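Local atomic coordinates of leucine rich repeat and phosphatase domain containing protein (Entamoeba histolytica, PDB entry 3EMU), a protein that has the fold of a dual-specificity phosphatase catalytic domain but departs from that family's catalytic signature, so that its phosphatase activity remains uncertain. Residues V62-H67 / D132-F137; I104-L109 / N119-V124. All coordinates share one frame; numbering follows the deposited sequence.

Contact 1: residues V62-H67 / D132-F137; sequences VSEEGH and DIESGF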
# COMPACT_ATOMS: atom_id res chain seq x y z
N VAL A 62 -14.51 -2.59 0.66
CA VAL A 62 -15.18 -3.85 0.40
C VAL A 62 -15.47 -4.19 -1.05
O VAL A 62 -15.79 -5.35 -1.32
CB VAL A 62 -16.50 -4.07 1.24
CG1 VAL A 62 -16.15 -4.41 2.71
CG2 VAL A 62 -17.50 -2.87 1.12
N SER A 63 -15.38 -3.24 -1.98
CA SER A 63 -15.57 -3.59 -3.40
C SER A 63 -14.74 -2.75 -4.36
O SER A 63 -14.20 -1.72 -3.96
CB SER A 63 -17.06 -3.57 -3.80
OG SER A 63 -17.62 -2.25 -3.88
N GLU A 64 -14.63 -3.20 -5.60
CA GLU A 64 -13.84 -2.52 -6.63
C GLU A 64 -14.66 -1.42 -7.34
O GLU A 64 -14.10 -0.62 -8.05
CB GLU A 64 -13.23 -3.52 -7.63
CG GLU A 64 -14.01 -3.66 -8.92
CD GLU A 64 -13.51 -4.76 -9.87
OE1 GLU A 64 -13.55 -5.97 -9.49
OE2 GLU A 64 -13.11 -4.40 -10.99
N GLU A 65 -15.97 -1.38 -7.12
CA GLU A 65 -16.85 -0.39 -7.72
C GLU A 65 -16.87 0.91 -6.90
O GLU A 65 -16.51 0.92 -5.70
CB GLU A 65 -18.31 -0.90 -7.85
CG GLU A 65 -18.49 -2.21 -8.55
CD GLU A 65 -18.49 -3.40 -7.56
OE1 GLU A 65 -19.45 -3.52 -6.74
OE2 GLU A 65 -17.55 -4.23 -7.62
N GLY A 66 -17.33 1.99 -7.54
CA GLY A 66 -17.39 3.28 -6.87
C GLY A 66 -16.03 3.82 -6.48
O GLY A 66 -15.08 3.70 -7.24
N HIS A 67 -15.93 4.39 -5.28
CA HIS A 67 -14.77 5.21 -4.90
C HIS A 67 -14.30 5.03 -3.48
O HIS A 67 -13.80 5.97 -2.88
CB HIS A 67 -15.04 6.71 -5.13
CG HIS A 67 -16.41 7.15 -4.74
ND1 HIS A 67 -16.74 7.51 -3.44
CD2 HIS A 67 -17.55 7.27 -5.46
CE1 HIS A 67 -18.02 7.81 -3.39
NE2 HIS A 67 -18.54 7.67 -4.60
N ASP A 132 -1.93 -8.14 -9.03
CA ASP A 132 -3.08 -8.42 -9.88
C ASP A 132 -4.28 -7.62 -9.44
O ASP A 132 -5.14 -8.09 -8.69
CB ASP A 132 -3.37 -9.94 -9.93
CG ASP A 132 -4.50 -10.29 -10.91
OD1 ASP A 132 -4.88 -9.45 -11.77
OD2 ASP A 132 -5.02 -11.41 -10.78
N ILE A 133 -4.32 -6.39 -9.92
CA ILE A 133 -5.26 -5.43 -9.34
C ILE A 133 -6.49 -5.43 -10.19
O ILE A 133 -6.36 -5.29 -11.38
CB ILE A 133 -4.63 -3.98 -9.24
CG1 ILE A 133 -3.38 -4.03 -8.37
CG2 ILE A 133 -5.68 -2.95 -8.72
CD1 ILE A 133 -2.47 -2.78 -8.40
N GLU A 134 -7.66 -5.58 -9.60
CA GLU A 134 -8.92 -5.46 -10.35
C GLU A 134 -9.09 -4.11 -11.09
O GLU A 134 -8.73 -3.05 -10.57
CB GLU A 134 -10.12 -5.72 -9.44
CG GLU A 134 -10.11 -7.09 -8.76
CD GLU A 134 -11.32 -7.31 -7.83
OE1 GLU A 134 -11.83 -6.37 -7.17
OE2 GLU A 134 -11.75 -8.49 -7.76
N SER A 135 -9.67 -4.15 -12.28
CA SER A 135 -9.79 -2.92 -13.09
C SER A 135 -10.58 -1.74 -12.45
O SER A 135 -10.23 -0.58 -12.72
CB SER A 135 -10.34 -3.23 -14.48
OG SER A 135 -11.67 -3.69 -14.34
N GLY A 136 -11.60 -2.00 -11.64
CA GLY A 136 -12.22 -0.92 -10.88
C GLY A 136 -11.25 -0.17 -9.94
O GLY A 136 -11.36 1.06 -9.75
N PHE A 137 -10.29 -0.89 -9.37
CA PHE A 137 -9.28 -0.24 -8.59
C PHE A 137 -8.30 0.59 -9.42
O PHE A 137 -7.91 1.67 -8.98
CB PHE A 137 -8.57 -1.23 -7.68
CG PHE A 137 -9.43 -1.69 -6.52
CD1 PHE A 137 -10.21 -0.77 -5.81
CD2 PHE A 137 -9.46 -3.04 -6.15
CE1 PHE A 137 -11.00 -1.17 -4.74
CE2 PHE A 137 -10.27 -3.47 -5.07
CZ PHE A 137 -11.01 -2.53 -4.36

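Contact 2: residues I104-L109 / N119-V124; sequences IVIAFL and NAFNKV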
# COMPACT_ATOMS: atom_id res chain seq x y z
N ILE A 104 -3.00 0.51 -2.97
CA ILE A 104 -2.64 1.53 -1.99
C ILE A 104 -1.18 1.95 -2.10
O ILE A 104 -0.87 3.15 -1.97
CB ILE A 104 -2.98 1.09 -0.51
CG1 ILE A 104 -4.48 1.08 -0.28
CG2 ILE A 104 -2.32 2.01 0.57
CD1 ILE A 104 -5.14 2.44 -0.44
N VAL A 105 -0.28 0.99 -2.26
CA VAL A 105 1.15 1.28 -2.37
C VAL A 105 1.44 2.13 -3.62
O VAL A 105 2.25 3.06 -3.59
CB VAL A 105 2.04 -0.02 -2.31
CG1 VAL A 105 3.47 0.25 -2.73
CG2 VAL A 105 2.03 -0.65 -0.89
N ILE A 106 0.75 1.81 -4.71
CA ILE A 106 0.82 2.61 -5.90
C ILE A 106 0.37 4.09 -5.65
O ILE A 106 1.12 5.00 -6.02
CB ILE A 106 0.06 1.98 -7.05
CG1 ILE A 106 0.76 0.67 -7.48
CG2 ILE A 106 -0.07 2.98 -8.23
CD1 ILE A 106 0.02 -0.14 -8.57
N ALA A 107 -0.82 4.31 -5.08
CA ALA A 107 -1.30 5.64 -4.74
C ALA A 107 -0.25 6.41 -3.93
O ALA A 107 0.06 7.60 -4.23
CB ALA A 107 -2.60 5.55 -3.98
N PHE A 108 0.32 5.75 -2.92
CA PHE A 108 1.35 6.34 -2.12
C PHE A 108 2.58 6.84 -2.91
O PHE A 108 3.05 7.96 -2.69
CB PHE A 108 1.81 5.41 -1.00
CG PHE A 108 2.98 5.94 -0.24
CD1 PHE A 108 2.81 7.01 0.69
CD2 PHE A 108 4.26 5.45 -0.48
CE1 PHE A 108 3.89 7.56 1.37
CE2 PHE A 108 5.35 6.00 0.20
CZ PHE A 108 5.16 7.07 1.12
N LEU A 109 3.14 6.00 -3.78
CA LEU A 109 4.31 6.37 -4.56
C LEU A 109 3.98 7.42 -5.64
O LEU A 109 4.83 8.26 -5.97
CB LEU A 109 4.86 5.14 -5.26
CG LEU A 109 5.42 3.95 -4.46
CD1 LEU A 109 5.73 2.80 -5.46
CD2 LEU A 109 6.68 4.31 -3.68
N ASN A 119 3.82 4.47 -14.23
CA ASN A 119 5.19 4.34 -13.78
C ASN A 119 5.27 3.82 -12.33
O ASN A 119 6.23 3.12 -11.96
CB ASN A 119 5.90 5.69 -13.87
CG ASN A 119 6.45 6.02 -15.31
OD1 ASN A 119 6.78 7.19 -15.58
ND2 ASN A 119 6.60 5.02 -16.18
N ALA A 120 4.31 4.23 -11.51
CA ALA A 120 4.19 3.74 -10.11
C ALA A 120 3.74 2.25 -10.15
O ALA A 120 4.24 1.41 -9.40
CB ALA A 120 3.20 4.61 -9.30
N PHE A 121 2.82 1.94 -11.06
CA PHE A 121 2.44 0.55 -11.31
C PHE A 121 3.64 -0.35 -11.69
O PHE A 121 3.88 -1.40 -11.07
CB PHE A 121 1.34 0.46 -12.37
CG PHE A 121 0.95 -0.96 -12.66
CD1 PHE A 121 -0.08 -1.58 -11.93
CD2 PHE A 121 1.71 -1.73 -13.57
CE1 PHE A 121 -0.40 -2.92 -12.16
CE2 PHE A 121 1.41 -3.07 -13.79
CZ PHE A 121 0.36 -3.67 -13.09
N ASN A 122 4.43 0.10 -12.67
CA ASN A 122 5.55 -0.69 -13.15
C ASN A 122 6.65 -0.92 -12.13
O ASN A 122 7.23 -2.03 -12.05
CB ASN A 122 6.19 -0.02 -14.36
CG ASN A 122 5.32 -0.09 -15.57
OD1 ASN A 122 5.53 0.67 -16.51
ND2 ASN A 122 4.35 -0.99 -15.58
N LYS A 123 6.96 0.13 -11.39
CA LYS A 123 7.86 0.03 -10.28
C LYS A 123 7.42 -1.02 -9.24
O LYS A 123 8.24 -1.83 -8.79
CB LYS A 123 8.03 1.41 -9.61
CG LYS A 123 8.82 1.34 -8.28
CD LYS A 123 9.40 2.70 -7.83
CE LYS A 123 10.38 2.52 -6.64
NZ LYS A 123 11.34 3.71 -6.45
N VAL A 124 6.16 -0.99 -8.81
CA VAL A 124 5.68 -2.00 -7.87
C VAL A 124 5.71 -3.40 -8.52
O VAL A 124 6.26 -4.35 -7.95
CB VAL A 124 4.26 -1.69 -7.34
CG1 VAL A 124 3.72 -2.88 -6.51
CG2 VAL A 124 4.28 -0.40 -6.49

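Contact 1: residues V62-H67 / D132-F137
Glu64 and Gly136 bring the two backbones closest, with their CA atoms 4.8 Å apart, where the irregular loop 62-67 passes the first turn of helix 135-151. Having no side chain, Gly136 lets the loop carbonyl come in close: its CA lies 3.4 Å from Glu64 O in a CA-H...O contact. Glu64 carries most of the side-chain contact. Beyond CG its chain is extended, and its OE2 accepts the N-H of Gly136 (N to OE2 2.9 Å, 159° at the hydrogen), which reaches the oxygen from the anti side, 28° out of the carboxylate plane. An acceptor thus meets an amide of the opening helical turn, two residues after the N-cap Glu134, where the helix dipole would be expected to stabilise negative charge. In sequence this helix start, with Gly136, Phe137, Gln140 and Leu141, matches the G-F-x-x-Q-L pattern familiar from dual-specificity phosphatases. Glu134 crosses Glu64 at about a right angle. CG of Glu134 is anti to its own carbonyl carbon (chi1 -58°), and further out the chain brings its OE1 to 2.9 Å from Glu64 OE1. Both oxygens are acceptors as modelled, so the pair is a close approach of like charges and not a hydrogen bond; such proximity could raise the proton affinity of one carboxylate. The Phe137 ring packs beneath the loop backbone. CA of Glu64 stands 3.8 Å from the ring centroid, over one face and offset toward the rim, a CH-pi contact, while Ser63 O approaches CZ of Phe137 obliquely at 3.3 Å.

Contact 2: residues I104-L109 / N119-V124
Ile106, Leu109 and Val124, with Ala120, form a buried apolar helix-helix packing between helices 100-112 and 117-127, which follow each other in the chain. The axes of the two segments come within 8.9 Å at a signed crossing angle of 124°, so the helices run in broadly opposed directions but well away from antiparallel. The small side chain of Ala120 lies at the nearest backbone approach, its CA 5.5 Å from that of Ile106, and its CB meets Ile106 CG2 at 3.8 Å. One methyl, CG2 of Val124, is shared by three side chains of the other helix: Leu109 CD1 at 3.7 Å, Ile106 CG1 at 3.8 Å and Val105 CG1 a little further. That methyl is anti to the carbonyl carbon of Val124 (CG1 anti to N, chi1 172°). Further along the Ile106 side chain, its CD1 touches CD1 of Phe121 at 3.7 Å, approaching the ring obliquely. Lys123 adds aliphatic contact at the margin, and its NZ hydrogen-bonds to OE1 of Gln113. Val105 meets Ile13 and Leu109 meets Ile14 of strand 11-14. Helix 100-112 follows the segment corresponding to the phosphate-binding loop of active dual-specificity phosphatases, and helix 117-127 packs across it, within that family's alpha/beta fold.

In the fold
Contact 2 is nested in the chain loop closed by contact 1, and their centres lie about 15 Å apart. Ile133 joins them directly: its CD1 packs 3.6 Å from CD1 of Ile106, and more loosely against Phe121. Contact 1 touches the segment corresponding to the signature loop of active relatives: Phe137 packs on Lys100, and Glu134 N hydrogen-bonds to Asn99 OD1. Contact 2 lies on the helix that begins at Lys100. A bound sulfate, probably from the crystallisation liquor, lies about 6 Å from the side chain of Phe137 and may mark the position of the pocket of those relatives. Contact 1 is a surface contact, while contact 2 is buried, its centre about 8 Å from the chain centre.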